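Local atomic coordinates of nucleocapsid (Crimean-congo hemorrhagic fever virus, PDB entry 4AKL), a protein that binds single- and double-stranded RNA, probably takes part in packaging the viral genome, and displays sequence-non-specific double-stranded DNA endonuclease activity. Residues A[163-168]-A[433-438]; A[215-220]-A[228-233]. All coordinates share one frame; numbering follows the deposited sequence. Where two conformers were deposited one is given.

Contact 1: A[163-168]-A[433-438]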
ATOM      1  N   VAL A 163      18.366  -8.974  17.192  1.00 50.24           N
ATOM      2  CA  VAL A 163      18.598  -7.537  17.055  1.00 50.14           C
ATOM      3  C   VAL A 163      19.533  -7.195  15.881  1.00 49.20           C
ATOM      4  O   VAL A 163      19.200  -6.367  15.041  1.00 48.65           O
ATOM      5  CB  VAL A 163      19.111  -6.895  18.389  1.00 52.38           C
ATOM      6  CG1 VAL A 163      19.740  -5.550  18.133  1.00 52.89           C
ATOM      7  CG2 VAL A 163      17.967  -6.727  19.364  1.00 52.72           C
ATOM      8  N   MET A 164      20.679  -7.831  15.829  1.00 49.64           N
ATOM      9  CA  MET A 164      21.635  -7.561  14.759  0.50 49.53           C
ATOM     10  C   MET A 164      21.006  -7.898  13.358  1.00 46.83           C
ATOM     11  O   MET A 164      21.163  -7.129  12.431  1.00 45.73           O
ATOM     12  CB  MET A 164      22.984  -8.255  15.039  0.50 51.31           C
ATOM     13  CG  MET A 164      24.068  -7.339  15.769  0.50 54.81           C
ATOM     14  SD  MET A 164      23.552  -6.029  16.954  0.50 56.99           S
ATOM     15  CE  MET A 164      23.999  -6.780  18.548  0.50 59.16           C
ATOM     16  N   SER A 165      20.278  -9.011  13.242  1.00 45.13           N
ATOM     17  CA  SER A 165      19.589  -9.380  11.976  1.00 43.20           C
ATOM     18  C   SER A 165      18.580  -8.326  11.538  1.00 41.36           C
ATOM     19  O   SER A 165      18.527  -7.970  10.381  1.00 40.35           O
ATOM     20  CB  SER A 165      18.851 -10.724  12.108  1.00 42.62           C
ATOM     21  OG  SER A 165      19.746 -11.812  12.000  1.00 43.90           O
ATOM     22  N   VAL A 166      17.797  -7.820  12.469  1.00 41.03           N
ATOM     23  CA  VAL A 166      16.862  -6.736  12.142  1.00 40.03           C
ATOM     24  C   VAL A 166      17.616  -5.492  11.692  1.00 40.55           C
ATOM     25  O   VAL A 166      17.242  -4.876  10.722  1.00 39.02           O
ATOM     26  CB  VAL A 166      15.932  -6.430  13.344  1.00 40.80           C
ATOM     27  CG1 VAL A 166      15.131  -5.135  13.128  1.00 40.07           C
ATOM     28  CG2 VAL A 166      15.026  -7.639  13.604  1.00 38.99           C
ATOM     29  N   LYS A 167      18.679  -5.146  12.413  1.00 42.73           N
ATOM     30  CA  LYS A 167      19.539  -3.994  12.055  1.00 44.23           C
ATOM     31  C   LYS A 167      20.204  -4.150  10.676  1.00 43.96           C
ATOM     32  O   LYS A 167      20.375  -3.159   9.943  1.00 44.30           O
ATOM     33  CB  LYS A 167      20.553  -3.695  13.156  1.00 46.66           C
ATOM     34  CG  LYS A 167      19.923  -2.940  14.365  1.00 48.92           C
ATOM     35  CD  LYS A 167      20.929  -2.584  15.438  1.00 52.19           C
ATOM     36  CE  LYS A 167      20.319  -1.608  16.517  1.00 54.32           C
ATOM     37  NZ  LYS A 167      21.270  -1.308  17.628  1.00 56.41           N
ATOM     38  N   GLU A 168      20.551  -5.386  10.302  1.00 44.01           N
ATOM     39  CA  GLU A 168      21.089  -5.656   8.946  1.00 43.56           C
ATOM     40  C   GLU A 168      20.024  -5.428   7.866  1.00 41.49           C
ATOM     41  O   GLU A 168      20.326  -4.828   6.824  1.00 40.84           O
ATOM     42  CB  GLU A 168      21.662  -7.074   8.841  1.00 44.08           C
ATOM     43  CG  GLU A 168      22.100  -7.473   7.437  1.00 44.07           C
ATOM     44  CD  GLU A 168      22.482  -8.918   7.331  1.00 46.49           C
ATOM     45  OE1 GLU A 168      22.862  -9.568   8.350  1.00 48.04           O
ATOM     46  OE2 GLU A 168      22.407  -9.417   6.199  1.00 48.06           O
ATOM     47  N   LEU A 433      12.806 -15.608   7.668  1.00 35.62           N
ATOM     48  CA  LEU A 433      12.600 -15.639   6.205  1.00 34.75           C
ATOM     49  C   LEU A 433      13.686 -14.886   5.433  1.00 34.98           C
ATOM     50  O   LEU A 433      14.101 -15.327   4.344  1.00 34.54           O
ATOM     51  CB  LEU A 433      11.265 -15.103   5.778  1.00 33.42           C
ATOM     52  CG  LEU A 433      10.118 -16.001   6.183  1.00 34.72           C
ATOM     53  CD1 LEU A 433       8.837 -15.187   6.240  1.00 32.40           C
ATOM     54  CD2 LEU A 433       9.971 -17.212   5.236  1.00 33.97           C
ATOM     55  N   PHE A 434      14.120 -13.766   5.980  1.00 35.27           N
ATOM     56  CA  PHE A 434      15.199 -13.013   5.413  1.00 35.79           C
ATOM     57  C   PHE A 434      16.489 -13.869   5.385  1.00 37.11           C
ATOM     58  O   PHE A 434      17.113 -13.950   4.374  1.00 37.45           O
ATOM     59  CB  PHE A 434      15.433 -11.714   6.211  1.00 36.08           C
ATOM     60  CG  PHE A 434      16.607 -10.891   5.715  1.00 37.01           C
ATOM     61  CD1 PHE A 434      16.482 -10.077   4.591  1.00 37.26           C
ATOM     62  CD2 PHE A 434      17.811 -10.909   6.372  1.00 38.06           C
ATOM     63  CE1 PHE A 434      17.564  -9.310   4.161  1.00 37.54           C
ATOM     64  CE2 PHE A 434      18.899 -10.127   5.926  1.00 39.30           C
ATOM     65  CZ  PHE A 434      18.762  -9.352   4.832  1.00 38.80           C
ATOM     66  N   GLU A 435      16.834 -14.505   6.498  1.00 38.28           N
ATOM     67  CA  GLU A 435      18.048 -15.285   6.605  1.00 40.09           C
ATOM     68  C   GLU A 435      17.991 -16.412   5.598  1.00 39.96           C
ATOM     69  O   GLU A 435      18.960 -16.685   4.894  1.00 39.83           O
ATOM     70  CB  GLU A 435      18.278 -15.765   8.045  1.00 41.48           C
ATOM     71  CG  GLU A 435      18.615 -14.562   9.020  1.00 44.50           C
ATOM     72  CD  GLU A 435      18.559 -14.915  10.518  1.00 48.76           C
ATOM     73  OE1 GLU A 435      17.780 -15.821  10.928  1.00 49.83           O
ATOM     74  OE2 GLU A 435      19.302 -14.278  11.301  1.00 51.44           O
ATOM     75  N   ILE A 436      16.828 -17.040   5.492  1.00 39.59           N
ATOM     76  CA  ILE A 436      16.627 -18.096   4.504  1.00 39.72           C
ATOM     77  C   ILE A 436      16.811 -17.566   3.062  1.00 39.76           C
ATOM     78  O   ILE A 436      17.543 -18.209   2.256  1.00 40.15           O
ATOM     79  CB  ILE A 436      15.273 -18.778   4.683  1.00 38.98           C
ATOM     80  CG1 ILE A 436      15.230 -19.545   5.992  1.00 39.95           C
ATOM     81  CG2 ILE A 436      14.973 -19.747   3.540  1.00 39.31           C
ATOM     82  CD1 ILE A 436      13.840 -19.930   6.380  1.00 39.01           C
ATOM     83  N   GLN A 437      16.182 -16.434   2.719  1.00 39.25           N
ATOM     84  CA  GLN A 437      16.373 -15.821   1.372  0.70 39.23           C
ATOM     85  C   GLN A 437      17.850 -15.543   1.137  1.00 40.73           C
ATOM     86  O   GLN A 437      18.375 -15.776   0.008  1.00 40.58           O
ATOM     87  CB  GLN A 437      15.638 -14.471   1.128  0.70 38.67           C
ATOM     88  CG  GLN A 437      14.134 -14.391   1.427  0.70 38.03           C
ATOM     89  CD  GLN A 437      13.460 -13.005   1.102  0.70 38.89           C
ATOM     90  OE1 GLN A 437      12.438 -12.551   1.767  0.70 32.62           O
ATOM     91  NE2 GLN A 437      13.997 -12.353   0.055  0.70 38.90           N
ATOM     92  N   LYS A 438      18.518 -15.042   2.165  1.00 41.69           N
ATOM     93  CA  LYS A 438      19.895 -14.623   2.048  1.00 43.72           C
ATOM     94  C   LYS A 438      20.862 -15.783   1.822  1.00 45.12           C
ATOM     95  O   LYS A 438      21.846 -15.627   1.097  1.00 46.33           O
ATOM     96  CB  LYS A 438      20.300 -13.857   3.313  1.00 44.45           C
ATOM     97  CG  LYS A 438      21.607 -13.156   3.213  1.00 46.51           C
ATOM     98  CD  LYS A 438      21.769 -12.032   4.309  1.00 47.61           C
ATOM     99  CE  LYS A 438      22.537 -12.426   5.555  1.00 49.13           C
ATOM    100  NZ  LYS A 438      23.816 -11.616   5.725  1.00 50.61           N
TER

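Contact 2: A[215-220]-A[228-233]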
ATOM      1  N   PRO A 215       6.792  42.423  -3.605  1.00 43.41           N
ATOM      2  CA  PRO A 215       7.497  41.419  -2.864  1.00 45.15           C
ATOM      3  C   PRO A 215       8.953  41.838  -2.596  1.00 46.38           C
ATOM      4  O   PRO A 215       9.509  42.570  -3.393  1.00 45.52           O
ATOM      5  CB  PRO A 215       7.493  40.204  -3.807  1.00 46.37           C
ATOM      6  CG  PRO A 215       6.614  40.479  -4.843  1.00 45.05           C
ATOM      7  CD  PRO A 215       6.402  41.925  -4.932  1.00 43.41           C
ATOM      8  N   PRO A 216       9.558  41.349  -1.488  1.00 48.27           N
ATOM      9  CA  PRO A 216      10.939  41.708  -1.063  1.00 50.15           C
ATOM     10  C   PRO A 216      12.085  41.263  -1.996  1.00 52.12           C
ATOM     11  O   PRO A 216      13.154  41.890  -1.985  1.00 52.87           O
ATOM     12  CB  PRO A 216      11.084  40.998   0.301  1.00 51.42           C
ATOM     13  CG  PRO A 216      10.099  39.929   0.290  1.00 51.47           C
ATOM     14  CD  PRO A 216       8.945  40.394  -0.541  1.00 49.33           C
ATOM     15  N   TRP A 217      11.847  40.184  -2.761  1.00 53.69           N
ATOM     16  CA  TRP A 217      12.834  39.616  -3.718  1.00 56.26           C
ATOM     17  C   TRP A 217      12.849  40.397  -5.039  1.00 56.29           C
ATOM     18  O   TRP A 217      13.819  40.311  -5.813  1.00 58.88           O
ATOM     19  CB  TRP A 217      12.544  38.129  -4.006  1.00 57.79           C
ATOM     20  CG  TRP A 217      11.166  37.872  -4.623  1.00 55.02           C
ATOM     21  CD1 TRP A 217      10.776  38.108  -5.918  1.00 53.49           C
ATOM     22  CD2 TRP A 217      10.029  37.344  -3.955  1.00 53.09           C
ATOM     23  NE1 TRP A 217       9.453  37.758  -6.088  1.00 51.28           N
ATOM     24  CE2 TRP A 217       8.972  37.287  -4.899  1.00 51.49           C
ATOM     25  CE3 TRP A 217       9.787  36.922  -2.639  1.00 54.10           C
ATOM     26  CZ2 TRP A 217       7.687  36.813  -4.568  1.00 51.51           C
ATOM     27  CZ3 TRP A 217       8.498  36.439  -2.308  1.00 53.97           C
ATOM     28  CH2 TRP A 217       7.471  36.394  -3.275  1.00 52.58           C
ATOM     29  N   GLY A 218      11.775  41.131  -5.297  1.00 54.27           N
ATOM     30  CA  GLY A 218      11.651  41.926  -6.508  1.00 54.30           C
ATOM     31  C   GLY A 218      10.378  41.596  -7.265  1.00 53.60           C
ATOM     32  O   GLY A 218       9.304  41.472  -6.688  1.00 51.80           O
ATOM     33  N   ASP A 219      10.500  41.431  -8.570  1.00 55.62           N
ATOM     34  CA  ASP A 219       9.327  41.171  -9.393  1.00 55.63           C
ATOM     35  C   ASP A 219       8.611  39.881  -8.984  1.00 56.31           C
ATOM     36  O   ASP A 219       9.256  38.886  -8.606  1.00 57.75           O
ATOM     37  CB  ASP A 219       9.700  41.088 -10.864  1.00 57.97           C
ATOM     38  CG  ASP A 219       8.479  41.168 -11.757  1.00 58.01           C
ATOM     39  OD1 ASP A 219       7.800  42.231 -11.709  1.00 56.06           O
ATOM     40  OD2 ASP A 219       8.217  40.168 -12.469  1.00 59.65           O
ATOM     41  N   ILE A 220       7.277  39.909  -9.078  1.00 55.42           N
ATOM     42  CA  ILE A 220       6.435  38.786  -8.676  1.00 56.10           C
ATOM     43  C   ILE A 220       6.784  37.462  -9.416  1.00 59.28           C
ATOM     44  O   ILE A 220       6.601  36.370  -8.868  1.00 60.29           O
ATOM     45  CB  ILE A 220       4.941  39.138  -8.877  1.00 54.72           C
ATOM     46  CG1 ILE A 220       4.043  38.210  -8.080  1.00 54.89           C
ATOM     47  CG2 ILE A 220       4.560  39.106 -10.368  1.00 55.76           C
ATOM     48  CD1 ILE A 220       4.240  38.282  -6.587  1.00 53.63           C
ATOM     49  N   ILE A 228      13.033  28.509 -11.617  1.00 89.79           N
ATOM     50  CA  ILE A 228      11.703  28.325 -11.032  1.00 86.31           C
ATOM     51  C   ILE A 228      11.297  29.562 -10.171  1.00 80.45           C
ATOM     52  O   ILE A 228      12.102  30.035  -9.359  1.00 79.80           O
ATOM     53  CB  ILE A 228      11.725  27.017 -10.213  1.00 89.44           C
ATOM     54  CG1 ILE A 228      10.330  26.410 -10.040  1.00 88.88           C
ATOM     55  CG2 ILE A 228      12.457  27.192  -8.864  1.00 88.94           C
ATOM     56  CD1 ILE A 228      10.401  24.791 -10.198  1.00 93.85           C
ATOM     57  N   ALA A 229      10.062  30.065 -10.363  1.00 76.39           N
ATOM     58  CA  ALA A 229       9.551  31.276  -9.670  1.00 71.27           C
ATOM     59  C   ALA A 229       9.596  31.166  -8.148  1.00 69.96           C
ATOM     60  O   ALA A 229       9.031  30.231  -7.556  1.00 71.45           O
ATOM     61  CB  ALA A 229       8.141  31.574 -10.088  1.00 68.97           C
ATOM     62  N   LEU A 230      10.249  32.130  -7.513  1.00 67.38           N
ATOM     63  CA  LEU A 230      10.387  32.145  -6.053  1.00 66.25           C
ATOM     64  C   LEU A 230       9.030  31.990  -5.339  1.00 64.31           C
ATOM     65  O   LEU A 230       8.955  31.334  -4.280  1.00 65.68           O
ATOM     66  CB  LEU A 230      11.110  33.405  -5.585  1.00 64.25           C
ATOM     67  CG  LEU A 230      12.554  33.600  -6.085  1.00 66.35           C
ATOM     68  CD1 LEU A 230      13.029  35.076  -5.781  1.00 63.19           C
ATOM     69  CD2 LEU A 230      13.513  32.535  -5.512  1.00 69.53           C
ATOM     70  N   VAL A 231       7.979  32.568  -5.922  1.00 61.38           N
ATOM     71  CA  VAL A 231       6.601  32.384  -5.442  1.00 60.38           C
ATOM     72  C   VAL A 231       6.211  30.918  -5.385  1.00 63.32           C
ATOM     73  O   VAL A 231       5.644  30.475  -4.389  1.00 64.25           O
ATOM     74  CB  VAL A 231       5.558  33.147  -6.330  1.00 58.22           C
ATOM     75  CG1 VAL A 231       4.125  32.633  -6.080  1.00 58.69           C
ATOM     76  CG2 VAL A 231       5.640  34.634  -6.079  1.00 54.47           C
ATOM     77  N   ALA A 232       6.520  30.169  -6.446  1.00 65.42           N
ATOM     78  CA  ALA A 232       6.214  28.710  -6.489  1.00 69.12           C
ATOM     79  C   ALA A 232       7.004  27.936  -5.421  1.00 71.67           C
ATOM     80  O   ALA A 232       6.417  27.268  -4.570  1.00 73.01           O
ATOM     81  CB  ALA A 232       6.506  28.145  -7.863  1.00 71.39           C
ATOM     82  N   THR A 233       8.337  28.045  -5.471  1.00 72.73           N
ATOM     83  CA  THR A 233       9.216  27.366  -4.492  1.00 75.80           C
ATOM     84  C   THR A 233       8.888  27.794  -3.064  1.00 74.11           C
ATOM     85  O   THR A 233       8.913  26.971  -2.154  1.00 76.72           O
ATOM     86  CB  THR A 233      10.748  27.557  -4.788  1.00 77.20           C
ATOM     87  OG1 THR A 233      11.086  28.931  -4.840  1.00 73.69           O
ATOM     88  CG2 THR A 233      11.118  26.939  -6.113  1.00 80.49           C
TER
HETATM   89  O   HOH W   1       8.067  34.341  -8.191  1.00 57.80           O

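Contact 1: A[163-168]-A[433-438]
Glu168 and Lys438 reach for each other from opposite directions and close a salt bridge, OE2 of Glu168 lying 2.7 Å from NZ of Lys438. The ammonium meets that oxygen on its syn side and only 18° out of the carboxylate plane, a favourable seat for a donor. The two chains get there differently. Glu168 is stretched out, with CG anti to the backbone N (chi1 174°) and the chain extended beyond it, whereas Lys438 bends at both chi3 and chi4, which turns its end toward the acceptor and brings CE to 3.1 Å from OE2 of Glu168. The same OE2 also sits in the ring plane of Phe434, 3.6 Å from CE2, against the positively polarised C-H edge and not over the pi face.

One helical turn back from Glu168, the hydroxyl of Ser165 donates to Glu435, with OG 2.6 Å from OE2. Here the carboxylate is used on its anti side and the donor stands well out of its plane, a less regular approach than that of the lysine. Glu435 does not start out aimed at helix 163-181; its extended chain carries the carboxylate across. The two carboxylates stay apart, OE1 of Glu168 being 6.6 Å from OE2 of Glu435, and the lysine probably eases the charge on the first.

The short segments cross at 65° with their axes 11.2 Å apart, wide enough for polar side chains to span the gap at the protein surface. Earlier on helix 425-440, Val431 touches Ser165 and Val166. Further along that helix, Leu433 and Ile436 pack on helix 56-71, Ile436 also meets helix 45-52, and loop residues Leu43 and Ile413 lie on Leu433, so helix 425-440 links helix 163-181 to these neighbours.

Contact 2: A[215-220]-A[228-233]
Trp217 sets its indole against Leu230 and Val231, the first two residues of helix 230-242, which both come from the same side of the ring plane. Leu230 comes over the face: CB stands above the ring, and the CD1 methyl rests 3.6 Å from CG of Trp217, at the five-membered end, with the two side chains sliding past each other in opposite directions. Val231 meets the benzo end instead, its CG2 methyl 3.3 Å from CZ2 of Trp217, a snug and oblique approach. Trp217 and Ile220 share that methyl: CG2 of Val231 lies 3.9 Å from CD1 of Ile220 and, closer, 3.4 Å from its backbone O.

The indole is fixed from its own side as well. Trp217 takes the cramped chi1 of 60°, CG between the backbone N and the carbonyl carbon, which turns the ring back over the loop. CB of Pro215 lies against the face opposite to that met by Leu230, offset toward the rim. NE1 of Trp217 donates to O of Asp219 at 2.8 Å, the oxygen near the indole plane but NE1 above the carbonyl plane, and the N-H...O angle a bent 132°. His197 and Trp200 make T-shaped (edge-to-face) contacts with the Trp217 ring.

Side chain to side chain the contact is apolar, and no direct hydrogen bond joins the segments. The chemistry implies hydrophobic packing of loop on first helical turn, bridged by one water that donates to O of Ile220 (2.6 Å) and accepts from N of Val231 (2.9 Å).

Going from the N terminus, the chain enters contact 1 at residues 163-168, at the start of helix 163-181. It then runs through helix 195-204 into the loop 215-220, and only seven residues later returns as 228-233 to close contact 2 at the beginning of helix 230-242. Contact 1 closes much later, when 433-438 on helix 425-440 comes back after 264 intervening residues, 141 of them helical and none in a strand. Contact 2 is therefore nested inside the long loop of contact 1. The two lie far apart, about 50 Å between centres and about 34 Å between nearest atoms: one joins a loop to the helix that follows it, the other two helices far apart in sequence.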